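Long-range contacts in separin (Saccharomyces cerevisiae, PDB 5U1T), which acts as a caspase-like cysteine protease that cleaves the Mcd1/Scc1 subunit of cohesin at anaphase onset and so lets sister chromatids separate: residues A1121-L1125 / Y1388-K1393; I1132-T1136 / L1148-E1152; L1394-F1398 / G1520-M1524. All coordinates share one frame; numbering follows the deposited sequence.

Contact 1 of 3, residues A1121-L1125 / Y1388-K1393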
# COMPACT_ATOMS: atom_id res chain seq x y z
N ALA A 1121 5.71 31.71 32.56
CA ALA A 1121 5.03 31.20 33.74
C ALA A 1121 5.91 31.44 34.96
O ALA A 1121 5.48 31.97 35.99
CB ALA A 1121 4.73 29.73 33.59
N GLN A 1122 7.17 31.05 34.82
CA GLN A 1122 8.13 31.18 35.89
C GLN A 1122 8.41 32.64 36.24
O GLN A 1122 8.54 32.98 37.42
CB GLN A 1122 9.40 30.46 35.49
CG GLN A 1122 10.58 30.74 36.35
CD GLN A 1122 11.59 29.64 36.22
OE1 GLN A 1122 11.22 28.49 35.93
NE2 GLN A 1122 12.87 29.96 36.44
N LYS A 1123 8.48 33.50 35.23
CA LYS A 1123 8.68 34.93 35.48
C LYS A 1123 7.48 35.49 36.24
O LYS A 1123 7.63 36.26 37.19
CB LYS A 1123 8.89 35.69 34.17
CG LYS A 1123 8.68 37.19 34.29
CD LYS A 1123 9.72 37.99 33.52
CE LYS A 1123 9.24 39.41 33.24
NZ LYS A 1123 8.08 39.42 32.29
N ASP A 1124 6.28 35.07 35.83
CA ASP A 1124 5.06 35.51 36.50
C ASP A 1124 4.97 35.02 37.93
O ASP A 1124 4.62 35.80 38.82
CB ASP A 1124 3.83 35.03 35.73
CG ASP A 1124 3.59 35.84 34.49
OD1 ASP A 1124 4.12 36.98 34.42
OD2 ASP A 1124 2.88 35.35 33.59
N LEU A 1125 5.28 33.74 38.17
CA LEU A 1125 5.25 33.19 39.52
C LEU A 1125 6.18 33.97 40.45
O LEU A 1125 5.82 34.33 41.57
CB LEU A 1125 5.64 31.70 39.52
CG LEU A 1125 4.53 30.69 39.20
CD1 LEU A 1125 5.09 29.29 39.16
CD2 LEU A 1125 3.41 30.78 40.21
N TYR A 1388 4.93 24.19 36.25
CA TYR A 1388 4.88 25.64 36.48
C TYR A 1388 3.81 26.34 35.64
O TYR A 1388 3.21 27.34 36.08
CB TYR A 1388 6.22 26.32 36.18
CG TYR A 1388 7.36 25.95 37.10
CD1 TYR A 1388 7.12 25.49 38.38
CD2 TYR A 1388 8.68 26.06 36.67
CE1 TYR A 1388 8.16 25.15 39.22
CE2 TYR A 1388 9.72 25.72 37.50
CZ TYR A 1388 9.46 25.26 38.78
OH TYR A 1388 10.49 24.91 39.62
N VAL A 1389 3.61 25.83 34.43
CA VAL A 1389 2.67 26.46 33.51
C VAL A 1389 1.24 26.25 34.00
O VAL A 1389 0.39 27.13 33.86
CB VAL A 1389 2.82 25.92 32.06
CG1 VAL A 1389 1.75 26.53 31.15
CG2 VAL A 1389 4.22 26.22 31.52
N CYS A 1390 0.97 25.09 34.59
CA CYS A 1390 -0.36 24.82 35.12
C CYS A 1390 -0.63 25.64 36.40
O CYS A 1390 -1.71 26.24 36.56
CB CYS A 1390 -0.53 23.32 35.41
SG CYS A 1390 -2.12 22.94 36.18
N LEU A 1391 0.34 25.66 37.30
CA LEU A 1391 0.24 26.47 38.49
C LEU A 1391 -0.02 27.92 38.09
O LEU A 1391 -0.97 28.54 38.59
CB LEU A 1391 1.52 26.35 39.33
CG LEU A 1391 1.53 27.16 40.63
CD1 LEU A 1391 0.36 26.75 41.54
CD2 LEU A 1391 2.87 27.05 41.37
N ASN A 1392 0.78 28.47 37.18
CA ASN A 1392 0.68 29.91 36.92
C ASN A 1392 -0.59 30.29 36.18
O ASN A 1392 -1.05 31.42 36.31
CB ASN A 1392 1.88 30.44 36.15
CG ASN A 1392 1.77 31.93 35.87
OD1 ASN A 1392 1.87 32.75 36.78
ND2 ASN A 1392 1.54 32.28 34.60
N LYS A 1393 -1.16 29.38 35.41
CA LYS A 1393 -2.42 29.73 34.75
C LYS A 1393 -3.57 29.61 35.77
O LYS A 1393 -4.48 30.43 35.77
CB LYS A 1393 -2.67 28.86 33.51
CG LYS A 1393 -1.65 29.09 32.38
CD LYS A 1393 -1.45 30.60 32.01
CE LYS A 1393 -0.15 30.80 31.20
NZ LYS A 1393 1.08 30.26 31.94

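Contact 2 of 3, residues I1132-T1136 / L1148-E1152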
# COMPACT_ATOMS: atom_id res chain seq x y z
N ILE A 1132 4.94 31.81 49.29
CA ILE A 1132 4.80 30.36 49.19
C ILE A 1132 6.10 29.72 48.77
O ILE A 1132 7.01 30.39 48.27
CB ILE A 1132 3.73 29.95 48.17
CG1 ILE A 1132 3.93 30.69 46.84
CG2 ILE A 1132 2.35 30.17 48.73
CD1 ILE A 1132 3.03 30.19 45.74
N ASN A 1133 6.19 28.42 48.99
CA ASN A 1133 7.24 27.62 48.38
C ASN A 1133 6.66 26.84 47.21
O ASN A 1133 5.51 26.37 47.26
CB ASN A 1133 7.86 26.64 49.38
CG ASN A 1133 8.71 27.32 50.41
OD1 ASN A 1133 9.11 28.47 50.26
ND2 ASN A 1133 9.01 26.59 51.48
N VAL A 1134 7.44 26.75 46.15
CA VAL A 1134 7.10 25.89 45.03
C VAL A 1134 8.27 24.95 44.83
O VAL A 1134 9.36 25.36 44.45
CB VAL A 1134 6.80 26.68 43.77
CG1 VAL A 1134 5.96 25.84 42.84
CG2 VAL A 1134 6.05 27.95 44.11
N ILE A 1135 8.05 23.68 45.13
CA ILE A 1135 9.13 22.73 45.19
C ILE A 1135 8.89 21.59 44.20
O ILE A 1135 7.87 20.90 44.29
CB ILE A 1135 9.27 22.18 46.61
CG1 ILE A 1135 9.63 23.32 47.55
CG2 ILE A 1135 10.30 21.09 46.66
CD1 ILE A 1135 9.74 22.93 49.01
N THR A 1136 9.81 21.42 43.25
CA THR A 1136 9.68 20.31 42.30
C THR A 1136 10.36 19.07 42.89
O THR A 1136 11.31 19.17 43.68
CB THR A 1136 10.27 20.67 40.91
OG1 THR A 1136 11.67 20.93 41.03
CG2 THR A 1136 9.62 21.92 40.36
N LEU A 1148 15.50 18.04 43.62
CA LEU A 1148 14.63 19.03 44.23
C LEU A 1148 14.95 20.42 43.68
O LEU A 1148 16.11 20.75 43.45
CB LEU A 1148 14.80 19.01 45.75
CG LEU A 1148 14.77 17.64 46.43
CD1 LEU A 1148 14.90 17.80 47.94
CD2 LEU A 1148 13.49 16.90 46.09
N SER A 1149 13.93 21.23 43.46
CA SER A 1149 14.14 22.65 43.20
C SER A 1149 13.11 23.41 43.99
O SER A 1149 12.08 22.86 44.37
CB SER A 1149 14.01 22.98 41.72
OG SER A 1149 14.98 22.29 40.97
N LYS A 1150 13.39 24.67 44.26
CA LYS A 1150 12.49 25.47 45.08
C LYS A 1150 12.43 26.86 44.50
O LYS A 1150 13.41 27.39 43.99
CB LYS A 1150 12.94 25.53 46.54
CG LYS A 1150 11.88 26.07 47.49
CD LYS A 1150 12.50 26.73 48.72
CE LYS A 1150 13.38 25.77 49.51
NZ LYS A 1150 14.38 26.44 50.41
N LEU A 1151 11.24 27.43 44.59
CA LEU A 1151 10.98 28.74 44.03
C LEU A 1151 10.29 29.58 45.10
O LEU A 1151 9.15 29.32 45.46
CB LEU A 1151 10.12 28.59 42.80
CG LEU A 1151 10.12 29.71 41.77
CD1 LEU A 1151 9.97 29.12 40.37
CD2 LEU A 1151 9.02 30.72 42.08
N GLU A 1152 11.02 30.56 45.64
CA GLU A 1152 10.48 31.42 46.69
C GLU A 1152 10.13 32.79 46.11
O GLU A 1152 10.97 33.68 46.07
CB GLU A 1152 11.49 31.57 47.84
CG GLU A 1152 11.76 30.29 48.62
CD GLU A 1152 13.14 30.29 49.29
OE1 GLU A 1152 14.17 30.22 48.58
OE2 GLU A 1152 13.21 30.35 50.54

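Contact 3 of 3, residues L1394-F1398 / G1520-M1524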
# COMPACT_ATOMS: atom_id res chain seq x y z
N LEU A 1394 -3.50 28.60 36.64
CA LEU A 1394 -4.49 28.46 37.70
C LEU A 1394 -4.48 29.69 38.60
O LEU A 1394 -5.53 30.22 38.96
CB LEU A 1394 -4.23 27.21 38.53
CG LEU A 1394 -5.06 25.98 38.17
CD1 LEU A 1394 -4.86 24.90 39.21
CD2 LEU A 1394 -6.52 26.35 38.05
N LEU A 1395 -3.28 30.17 38.94
CA LEU A 1395 -3.18 31.36 39.77
C LEU A 1395 -3.61 32.61 38.99
O LEU A 1395 -4.28 33.49 39.54
CB LEU A 1395 -1.76 31.53 40.33
CG LEU A 1395 -1.21 30.47 41.31
CD1 LEU A 1395 0.15 30.87 41.84
CD2 LEU A 1395 -2.15 30.20 42.45
N SER A 1396 -3.25 32.70 37.72
CA SER A 1396 -3.75 33.81 36.90
C SER A 1396 -5.28 33.81 36.80
O SER A 1396 -5.90 34.86 36.77
CB SER A 1396 -3.14 33.77 35.49
OG SER A 1396 -1.94 34.52 35.44
N ARG A 1397 -5.87 32.62 36.78
CA ARG A 1397 -7.32 32.48 36.69
C ARG A 1397 -8.02 33.09 37.90
O ARG A 1397 -9.17 33.53 37.79
CB ARG A 1397 -7.70 31.01 36.55
CG ARG A 1397 -9.16 30.73 36.26
CD ARG A 1397 -9.40 29.23 36.10
NE ARG A 1397 -10.79 28.86 36.37
CZ ARG A 1397 -11.28 27.64 36.25
NH1 ARG A 1397 -12.56 27.39 36.52
NH2 ARG A 1397 -10.48 26.65 35.85
N PHE A 1398 -7.34 33.12 39.04
CA PHE A 1398 -7.96 33.64 40.26
C PHE A 1398 -7.11 34.77 40.89
O PHE A 1398 -6.92 34.82 42.11
CB PHE A 1398 -8.18 32.50 41.28
CG PHE A 1398 -9.04 31.36 40.76
CD1 PHE A 1398 -10.43 31.46 40.78
CD2 PHE A 1398 -8.46 30.21 40.25
CE1 PHE A 1398 -11.22 30.42 40.31
CE2 PHE A 1398 -9.25 29.16 39.77
CZ PHE A 1398 -10.63 29.27 39.80
N GLY A 1520 -9.68 19.79 32.13
CA GLY A 1520 -11.02 20.34 32.01
C GLY A 1520 -11.17 21.69 32.69
O GLY A 1520 -12.23 22.31 32.63
N GLY A 1521 -10.11 22.15 33.34
CA GLY A 1521 -10.15 23.47 33.95
C GLY A 1521 -10.60 23.43 35.40
O GLY A 1521 -10.93 24.46 35.98
N CYS A 1522 -10.62 22.23 35.96
CA CYS A 1522 -10.76 22.05 37.40
C CYS A 1522 -9.57 22.72 38.08
O CYS A 1522 -8.43 22.53 37.64
CB CYS A 1522 -10.83 20.56 37.77
SG CYS A 1522 -11.17 20.18 39.51
N PRO A 1523 -9.84 23.54 39.11
CA PRO A 1523 -8.86 24.29 39.88
C PRO A 1523 -8.48 23.61 41.20
O PRO A 1523 -7.57 24.08 41.89
CB PRO A 1523 -9.58 25.62 40.14
CG PRO A 1523 -10.99 25.23 40.27
CD PRO A 1523 -11.21 24.01 39.40
N MET A 1524 -9.16 22.53 41.55
CA MET A 1524 -8.84 21.76 42.76
C MET A 1524 -9.52 20.41 42.66
O MET A 1524 -10.73 20.33 42.66
CB MET A 1524 -9.31 22.48 44.04
CG MET A 1524 -8.82 21.88 45.37
SD MET A 1524 -9.38 20.23 45.85
CE MET A 1524 -11.15 20.44 45.79

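Contact 1 of 3, residues A1121-L1125 / Y1388-K1393
The carbonyl O of Tyr1388 is flanked by Ala1121 CB at 3.8 Å and by the CD1 methyl of Leu1125, while Asn1392 N of its own helix bonds to it at 2.9 Å. Two helices pack here by knobs-into-holes: Ala1121 is the knob, and Tyr1388, Val1389, Asn1392 and Lys1393 form the hole. The segment axes come within 9.0 Å and cross at 48°. Alanine suits the knob because its single methyl can sit directly on the partner's backbone, 3.9 Å from Val1389 CA, with Val1389 CG2 and Asn1392 CB also against it.

One turn further on, Leu1125 takes over. Its CG stands beside the backbone N (chi1 -84°), which carries the forked end across to Leu1391, so that the two side chains meet at about a right angle. Both its methyls lie 3.9 Å from the same atom, Leu1391 CD2. With an alanine in place of Leu1125, Leu1391 would probably face a gap on this side and be freer to turn, and the O of Tyr1388 would lose part of its apolar cover.

Polar groups border this greasy centre. The side chain of Asp1124 crosses that of Asn1392, and its OD2 is 5.6 Å from Lys1393 NZ, so the opposite charges may attract weakly although they do not touch. On another flank, Tyr1388 is tied down from outside: its N bonds to Asp1074 OD1 and its ring makes a cation-pi contact with Arg1077. Gln1122, extended, runs alongside that ring in the same direction. The amide and ring planes stand 83° apart, and Gln1122 OE1 comes 3.5 Å from Tyr1388 CE2.

Contact 2 of 3, residues I1132-T1136 / L1148-E1152
Ile1135 and Lys1150 form the close-packed middle of a beta hairpin as a non-hydrogen-bonded antiparallel pair, Ile1135 CA lying 4.3 Å from Lys1150 CA. Their side chains run alongside one another in the same direction, Ile1135 CG1 resting 3.6 Å from Lys1150 CG. The lysine suits this place because its long aliphatic part can pack like a hydrocarbon while its ammonium end makes a cation-pi contact with Phe1244.

To one side of this pair, Thr1136 N donates to Ser1149 O at 2.9 Å, answered by a weak return bond from Ser1149 N to Thr1136 O. Thr1136 OG1 stands between its own backbone N and carbonyl carbon (chi1 62°), which turns it onto Ser1149 CB at 3.2 Å. Among the residues of the two segments Ser1149 is the partly exposed one, and its small hydroxyl bonds to His1160 ND1.

The contact loosens toward Ile1132 and Glu1152. Leu1151 N reaches Val1134 O at 2.8 Å but strongly bent (130° at the hydrogen), and the return bond from Val1134 N to Leu1151 O is longer. Here CB of Val1134 meets CB of Leu1151 at 4.0 Å. The side chain of Ile1132 stays clear of the partner strand, and Asn1133 OD1 meets only aliphatic carbon there, with Glu1152 CG 3.6 Å away. Glu1152 turns its carboxylate to Arg1157 in a salt bridge.

Within the larger mixed sheet, strand 1353-1362 pairs in parallel with the other side of 1132-1139, and strand 1157-1163 continues the sheet beyond 1146-1152. Helix 1388-1397 covers the face bearing Val1134 and Thr1136, while Phe1245 lies against Ile1135.

Contact 3 of 3, residues L1394-F1398 / G1520-M1524
Pro1523 receives two apolar side chains, Leu1394 of helix 1388-1397 and Phe1398 just beyond it, at the turn leading into strand 1524-1528 of the six-stranded sheet of the caspase-like protease. Gly1521 makes that turn: it closes helix 1513-1519 in a Schellman motif.

The apolar contacts centre on the proline. Leu1394 crosses its ring at about a right angle, placing CD2 3.6 Å from Pro1523 CA and 3.8 Å from CB. Phe1398 comes in obliquely, with CE2 3.6 Å from Pro1523 CB. A rigid, compact ring suits this position, since it offers carbon to both neighbours, and Leu1404 of strand 1404-1406 touches both Phe1398 and Pro1523.

The polar approach is made by Arg1397, whose chain is extended from CG to NE, with CG anti to its N (chi1 -173°). This stretches the guanidinium to Gly1521, whose carbonyl lies at its edge, near the plane. NH2 is modelled too close to that oxygen for the bonding to be trusted. The charge of Lys1488 lies close to that of Arg1397, and the two like charges would be expected to repel.

Backbone geometry accounts for the glycine: with phi at 92°, a side chain at Gly1521 would press against the preceding carbonyl oxygen. In segment 1394-1398, Phe1398 N bonds to Leu1395 O at 3.1 Å and only weakly to Leu1394 O, and the phenyl ring folds back so that Arg1397 CG stands 3.8 Å above one face, offset toward the rim.

Helix 1388-1397 unites the set: its first turns serve contact 1, its last turn serves contact 3, and its Tyr1388 and Leu1391 rest on Thr1136 and Val1134 of contact 2. Contacts 1 and 3 also touch, through Leu1125 CD2 and Leu1395 CD1, 3.6 Å apart, whereas contacts 2 and 3 do not. Contacts 1 and 2 are largely buried; contact 3 is only partly so. Their chemistry follows: knobs-into-holes helix packing in contact 1, apolar at its centre with polar groups at its border, main-chain bonding within a sheet in contact 2, and a proline-centred apolar patch with a charged arginine alongside in contact 3. The helix thus bridges the hairpin's sheet and the turn entering the six-stranded sheet.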